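16L protein (Yaba-like disease virus, PDB 6TRR) inhibits apoptosis of the host cell as a poxviral Bcl-2-like protein, probably by binding pro-apoptotic partners. Local coordinates at the interface of chains A and B. Sequence-based numbering; all coordinates share one arbitrary frame. Chains: chain A/B, 16L protein.

The interface of chains A and B. Residues chain A 106, 110, 115, 126; chain B 21, 24-25.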
loop_
_atom_site.group_PDB
_atom_site.type_symbol
_atom_site.label_atom_id
_atom_site.label_comp_id
_atom_site.label_asym_id
_atom_site.label_seq_id
_atom_site.Cartn_x
_atom_site.Cartn_y
_atom_site.Cartn_z
ATOM N N ILE A 106 -11.297 9.522 -5.196
ATOM C CA ILE A 106 -10.001 8.857 -5.201
ATOM C C ILE A 106 -10.186 7.345 -5.230
ATOM O O ILE A 106 -9.407 6.625 -5.864
ATOM C CB ILE A 106 -9.161 9.321 -3.996
ATOM C CG1 ILE A 106 -8.866 10.821 -4.124
ATOM C CG2 ILE A 106 -7.861 8.522 -3.910
ATOM C CD1 ILE A 106 -8.053 11.414 -2.983
ATOM N N VAL A 110 -8.344 4.967 -8.052
ATOM C CA VAL A 110 -7.503 3.810 -7.755
ATOM C C VAL A 110 -8.094 2.546 -8.369
ATOM O O VAL A 110 -7.362 1.655 -8.816
ATOM C CB VAL A 110 -7.304 3.661 -6.235
ATOM C CG1 VAL A 110 -6.584 4.868 -5.676
ATOM C CG2 VAL A 110 -8.634 3.476 -5.530
ATOM N N TYR A 115 -3.148 0.778 -8.019
ATOM C CA TYR A 115 -2.155 1.461 -7.192
ATOM C C TYR A 115 -1.426 0.416 -6.358
ATOM O O TYR A 115 -2.020 -0.189 -5.459
ATOM C CB TYR A 115 -2.815 2.519 -6.313
ATOM C CG TYR A 115 -1.886 3.171 -5.309
ATOM C CD1 TYR A 115 -0.733 3.828 -5.719
ATOM C CD2 TYR A 115 -2.173 3.141 -3.950
ATOM C CE1 TYR A 115 0.116 4.426 -4.802
ATOM C CE2 TYR A 115 -1.333 3.736 -3.026
ATOM C CZ TYR A 115 -0.189 4.379 -3.458
ATOM O OH TYR A 115 0.649 4.974 -2.541
ATOM N N ILE A 126 -2.630 10.808 -2.089
ATOM C CA ILE A 126 -3.379 10.233 -0.975
ATOM C C ILE A 126 -3.035 10.946 0.329
ATOM O O ILE A 126 -3.924 11.366 1.079
ATOM C CB ILE A 126 -3.112 8.719 -0.887
ATOM C CG1 ILE A 126 -3.634 8.022 -2.148
ATOM C CG2 ILE A 126 -3.772 8.122 0.356
ATOM C CD1 ILE A 126 -3.246 6.564 -2.264
ATOM N N VAL B 21 -6.143 7.221 4.855
ATOM C CA VAL B 21 -4.999 6.602 4.188
ATOM C C VAL B 21 -5.195 5.095 4.103
ATOM O O VAL B 21 -4.959 4.478 3.057
ATOM C CB VAL B 21 -3.690 6.960 4.915
ATOM C CG1 VAL B 21 -2.531 6.114 4.386
ATOM C CG2 VAL B 21 -3.379 8.435 4.744
ATOM N N ILE B 24 -8.162 4.108 1.545
ATOM C CA ILE B 24 -7.789 4.195 0.138
ATOM C C ILE B 24 -6.762 3.125 -0.208
ATOM O O ILE B 24 -6.856 2.476 -1.257
ATOM C CB ILE B 24 -7.282 5.609 -0.192
ATOM C CG1 ILE B 24 -8.434 6.609 -0.072
ATOM C CG2 ILE B 24 -6.692 5.651 -1.598
ATOM C CD1 ILE B 24 -8.016 8.058 -0.168
ATOM N N ASN B 25 -5.768 2.917 0.660
ATOM C CA ASN B 25 -4.807 1.841 0.427
ATOM C C ASN B 25 -5.515 0.495 0.312
ATOM O O ASN B 25 -5.160 -0.330 -0.538
ATOM C CB ASN B 25 -3.763 1.797 1.546
ATOM C CG ASN B 25 -2.730 2.911 1.437
ATOM O OD1 ASN B 25 -2.597 3.556 0.399
ATOM N ND2 ASN B 25 -1.983 3.130 2.515
#
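B:Ile24 drives its branched side chain between A:Ile106 and A:Ile126, where helix 14-34 of chain B lies against helices 96-113 and 120-134 of chain A. The protein belongs to the M11L family of poxviral apoptosis regulators, which share the helical Bcl-2 fold. Chain B lends its N-terminal helix to the body of chain A, and the two-fold axis repeats the contact with the chains exchanged, as expected of a domain-swapped dimer; the crystal alone does not establish that this pair is the form at work in the cell.

Most of the patch is aliphatic. CG2 of B:Ile24, the branch methyl, meets the chain end CD1 of A:Ile126 at 3.6 Å, the two side chains running past each other in opposite directions. In B:Ile24 CG1 stands anti to the carbonyl carbon (chi1 -67°) and the chain continues extended, which carries its end toward A:Ile106. There CD1 of B:Ile24 reaches CG2 of A:Ile106 at 3.8 Å. That A:Ile106 methyl also lies 3.9 Å from B:Ile24 CG2, so it faces both methyls of the incoming residue. A:Val110, one turn along from A:Ile106, approaches at about a right angle with CG1 4.2 Å from B:Ile24 CG2. On the far flank A:Ile126 turns its own CG2 toward the backbone of B:Val21, 4.3 Å from CA.

Beside the hydrocarbon lies a polar side chain, B:Asn25. Its amide oxygen OD1 lies in the ring plane of A:Tyr115, at its edge, 3.7 Å from CE2, with amide and ring turned 28° apart. The tyrosine is poorly ordered, which makes this approach tentative. The same oxygen passes 4.1 Å from CD1 of A:Ile126.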